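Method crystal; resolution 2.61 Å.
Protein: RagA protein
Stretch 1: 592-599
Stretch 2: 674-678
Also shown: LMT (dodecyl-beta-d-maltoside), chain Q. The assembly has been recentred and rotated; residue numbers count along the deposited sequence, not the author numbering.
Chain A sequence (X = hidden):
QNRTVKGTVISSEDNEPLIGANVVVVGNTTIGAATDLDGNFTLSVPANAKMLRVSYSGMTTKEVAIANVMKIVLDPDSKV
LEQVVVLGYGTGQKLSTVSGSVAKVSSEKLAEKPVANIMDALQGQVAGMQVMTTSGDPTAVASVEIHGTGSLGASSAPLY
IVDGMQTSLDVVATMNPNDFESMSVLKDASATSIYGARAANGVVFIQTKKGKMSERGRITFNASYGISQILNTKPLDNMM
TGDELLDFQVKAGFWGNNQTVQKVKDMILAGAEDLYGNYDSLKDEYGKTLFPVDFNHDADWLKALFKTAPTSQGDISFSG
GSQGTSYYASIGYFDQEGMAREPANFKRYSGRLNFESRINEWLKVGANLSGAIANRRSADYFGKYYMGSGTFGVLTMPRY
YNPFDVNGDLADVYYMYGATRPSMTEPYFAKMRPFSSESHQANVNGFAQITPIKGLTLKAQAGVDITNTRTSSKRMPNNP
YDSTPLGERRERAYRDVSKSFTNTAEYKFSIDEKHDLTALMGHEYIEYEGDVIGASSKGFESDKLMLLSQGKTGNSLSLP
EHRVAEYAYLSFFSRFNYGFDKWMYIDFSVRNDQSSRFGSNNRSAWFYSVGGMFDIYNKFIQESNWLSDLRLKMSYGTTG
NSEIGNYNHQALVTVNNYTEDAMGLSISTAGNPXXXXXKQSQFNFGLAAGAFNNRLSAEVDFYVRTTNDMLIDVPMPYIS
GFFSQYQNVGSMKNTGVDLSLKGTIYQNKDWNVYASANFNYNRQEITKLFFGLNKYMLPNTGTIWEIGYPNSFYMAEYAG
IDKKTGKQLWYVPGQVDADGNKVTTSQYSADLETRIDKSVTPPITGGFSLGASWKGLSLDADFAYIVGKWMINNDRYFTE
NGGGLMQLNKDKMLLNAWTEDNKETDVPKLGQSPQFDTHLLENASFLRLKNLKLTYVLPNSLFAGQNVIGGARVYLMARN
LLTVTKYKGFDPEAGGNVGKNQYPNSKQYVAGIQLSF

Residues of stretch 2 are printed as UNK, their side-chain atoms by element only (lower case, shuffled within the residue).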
# COMPACT_ATOMS: atom_id res chain seq x y z
N ASN A 592 35.53 14.15 14.03
CA ASN A 592 35.59 12.96 13.20
C ASN A 592 34.18 12.55 12.83
O ASN A 592 33.28 12.59 13.67
CB ASN A 592 36.29 11.81 13.91
CG ASN A 592 36.17 10.50 13.15
OD1 ASN A 592 35.21 9.77 13.31
ND2 ASN A 592 37.15 10.22 12.30
N ASP A 593 34.00 12.16 11.56
CA ASP A 593 32.70 11.85 10.99
C ASP A 593 32.77 10.51 10.26
O ASP A 593 33.71 10.27 9.50
CB ASP A 593 32.24 12.93 10.00
CG ASP A 593 31.91 14.23 10.68
OD1 ASP A 593 31.23 14.17 11.72
OD2 ASP A 593 32.32 15.30 10.17
N GLN A 594 31.78 9.67 10.49
CA GLN A 594 31.61 8.43 9.74
C GLN A 594 30.20 8.40 9.16
O GLN A 594 29.26 8.94 9.75
CB GLN A 594 31.88 7.20 10.64
CG GLN A 594 32.98 7.40 11.68
CD GLN A 594 32.99 6.31 12.76
OE1 GLN A 594 33.02 5.11 12.45
NE2 GLN A 594 32.99 6.72 14.03
N SER A 595 30.04 7.78 7.99
CA SER A 595 28.76 7.81 7.30
C SER A 595 28.43 6.45 6.70
O SER A 595 29.29 5.82 6.08
CB SER A 595 28.74 8.86 6.18
OG SER A 595 27.70 8.59 5.25
N SER A 596 27.17 6.04 6.85
CA SER A 596 26.66 4.83 6.21
C SER A 596 26.88 4.83 4.70
O SER A 596 26.88 3.75 4.09
CB SER A 596 25.17 4.70 6.50
OG SER A 596 24.49 5.93 6.29
N ARG A 597 27.04 6.01 4.10
CA ARG A 597 27.11 6.19 2.65
C ARG A 597 28.44 5.75 2.06
O ARG A 597 28.59 5.74 0.83
CB ARG A 597 26.82 7.67 2.33
CG ARG A 597 25.44 8.15 2.85
CD ARG A 597 24.94 9.40 2.11
NE ARG A 597 23.49 9.60 2.08
CZ ARG A 597 22.87 10.72 2.46
NH1 ARG A 597 23.56 11.75 2.93
NH2 ARG A 597 21.55 10.81 2.37
N PHE A 598 29.41 5.39 2.89
CA PHE A 598 30.67 4.79 2.46
C PHE A 598 30.87 3.46 3.17
O PHE A 598 30.36 3.25 4.27
CB PHE A 598 31.84 5.74 2.74
CG PHE A 598 31.53 7.17 2.37
CD1 PHE A 598 31.23 7.52 1.06
CD2 PHE A 598 31.53 8.17 3.33
CE1 PHE A 598 30.94 8.82 0.72
CE2 PHE A 598 31.24 9.48 2.99
CZ PHE A 598 30.95 9.80 1.68
N GLY A 599 31.61 2.54 2.53
CA GLY A 599 31.89 1.25 3.14
C GLY A 599 32.76 1.33 4.39
O GLY A 599 33.38 2.35 4.70
N UNK A 674 36.19 2.20 -2.88
CA UNK A 674 36.92 3.23 -2.17
C UNK A 674 36.17 4.57 -2.08
O UNK A 674 36.77 5.57 -1.67
o UNK A 674 39.64 1.58 -3.51
c UNK A 674 38.29 3.41 -2.81
c UNK A 674 39.21 2.22 -2.54
o UNK A 674 39.47 1.91 -1.35
N UNK A 675 34.88 4.60 -2.42
CA UNK A 675 34.07 5.78 -2.17
C UNK A 675 34.27 6.28 -0.75
O UNK A 675 34.14 5.52 0.21
c UNK A 675 32.60 5.46 -2.40
c UNK A 675 31.73 6.68 -2.73
c UNK A 675 30.32 6.24 -3.00
c UNK A 675 32.29 7.45 -3.94
N UNK A 676 34.57 7.57 -0.61
CA UNK A 676 34.72 8.17 0.71
C UNK A 676 34.25 9.62 0.65
O UNK A 676 33.72 10.09 -0.37
o UNK A 676 36.32 8.35 2.58
c UNK A 676 36.17 8.04 1.19
N UNK A 677 34.41 10.32 1.77
CA UNK A 677 34.05 11.73 1.85
C UNK A 677 34.71 12.55 0.75
O UNK A 677 35.85 12.30 0.37
c UNK A 677 32.27 11.57 6.03
c UNK A 677 31.24 11.90 6.91
c UNK A 677 34.50 12.30 3.19
c UNK A 677 33.92 10.57 4.90
c UNK A 677 31.07 14.02 5.76
c UNK A 677 32.70 12.44 5.01
c UNK A 677 33.75 11.78 4.31
c UNK A 677 32.08 13.69 4.88
n UNK A 677 33.04 10.44 5.94
c UNK A 677 30.66 13.13 6.76
N UNK A 678 33.96 13.54 0.25
CA UNK A 678 34.55 14.67 -0.45
C UNK A 678 35.07 15.65 0.59
O UNK A 678 34.37 15.97 1.56
c UNK A 678 33.52 15.31 -1.37
o UNK A 678 32.02 18.26 -2.37
o UNK A 678 32.53 16.69 -3.88
c UNK A 678 32.72 17.27 -2.77
c UNK A 678 33.84 16.71 -1.88
C1B LMT Q . 33.43 0.00 12.75
C2B LMT Q . 32.79 -0.05 11.37
C3B LMT Q . 31.78 -1.20 11.30
C4B LMT Q . 32.42 -2.54 11.72
C5B LMT Q . 33.11 -2.37 13.08
C6B LMT Q . 33.92 -3.65 13.39
O1B LMT Q . 32.47 0.48 13.62
O2B LMT Q . 32.14 1.15 11.21
O3B LMT Q . 31.20 -1.27 10.06
O4' LMT Q . 31.44 -3.52 11.82
O5B LMT Q . 33.95 -1.23 13.16
O6B LMT Q . 33.12 -4.66 13.90
C1' LMT Q . 32.15 2.95 16.93
C2' LMT Q . 33.23 3.36 15.91
C3' LMT Q . 32.99 2.66 14.54
C4' LMT Q . 32.91 1.14 14.77
C5' LMT Q . 31.76 0.97 15.77
C6' LMT Q . 31.34 -0.46 15.91
O1' LMT Q . 32.53 3.40 18.15
O2' LMT Q . 33.18 4.73 15.75
O3' LMT Q . 33.98 2.96 13.67
O5' LMT Q . 32.10 1.53 17.01
O6' LMT Q . 30.17 -0.42 16.58
C1 LMT Q . 31.51 3.54 19.11
C2 LMT Q . 31.96 4.71 19.94
C3 LMT Q . 31.92 4.52 21.43
C4 LMT Q . 30.94 5.54 21.97
C5 LMT Q . 31.38 6.04 23.30
C6 LMT Q . 31.25 7.52 23.39
C7 LMT Q . 30.92 7.91 24.80
C8 LMT Q . 30.83 9.40 24.89
C9 LMT Q . 30.12 9.93 26.11
C10 LMT Q . 30.48 9.05 27.28
O HOH W 1 33.05 2.89 0.44

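Position 674 carries four side-chain atoms, two carbons and two oxygens, with both oxygens on the second carbon. This is a short carboxylate. Its CA-to-CB bond points away from stretch 1, and no side-chain atom comes within 8 Å of that stretch, so the group lies exposed and takes no part in the contact. An unbranched chain of one methylene ending in a carboxylate is that of aspartate, and the residue is Asp674.

Position 675 has four carbons and no heteroatom, and the chain forks at the second carbon into two terminal methyls. The forking carbon lies 3.9 Å from CD1 of Phe598, an apolar approach that suits a hydrocarbon side chain. A fork at the second carbon rather than at CB distinguishes leucine from isoleucine, and the residue is Leu675, with chi1 in the t well and chi2 in p. One of its methyls, CD2, also reaches to 4.2 Å from the backbone O of Arg597. The backbone contributes as well: O of Leu675 sits 3.4 Å from CB of Phe598.

Position 676 has just one carbon and one oxygen beyond CA. Its CA-to-CB bond points away from stretch 1, and its hydroxyl is hydrogen-bonded elsewhere in the structure. These two atoms make it a serine, Ser676. What it offers to stretch 1 is main chain: its O lies 3.2 Å from CE1 of Phe598, and its C, with N of the next residue, lies over one face of the phenylalanine ring.

Position 677 holds the largest side chain of the stretch, one carbon leading to fused five- and six-membered rings that contain eight carbons and one nitrogen. CA-to-CB points sideways, but the far end comes nearer to stretch 1, where a carbon of the six-membered ring lies 3.4 Å from CB of Asp593 and 4.0 Å from CB of Ser595. The fused rings with a single nitrogen form an indole, so the residue is Trp677. The atom touching both CB atoms is CZ2, while CD1 is 3.5 Å from CE2 of Phe598. NE1 is hydrogen-bonded elsewhere in the structure.

Position 678 shows three carbons in a row, the third bearing two oxygens. Its end leads away, and its CB, the nearest atom of the side chain, stays 6.8 Å from CZ of Phe598, so the side chain makes no contact. The longer carboxylate chain is that of glutamate, Glu678.

The contact rests on packing, with no direct hydrogen bond between the stretches. Phe598 closes a type I turn that begins at Ser595, where its N donates to O of Ser595 at 3.2 Å. Its ring then meets Leu675, the backbone at Ser676, and Trp677, whose face receives the phenylalanine edge with the planes at 53° and the phenyl and five-membered ring centroids 4.7 Å apart. The indole extends this packing along the strand to Asp593. One water adds a polar link, accepting from N of Gly599 at 2.6 Å and donating to O of Leu675 at 2.9 Å.

Stretch 2, residues 674-678: DLSWE
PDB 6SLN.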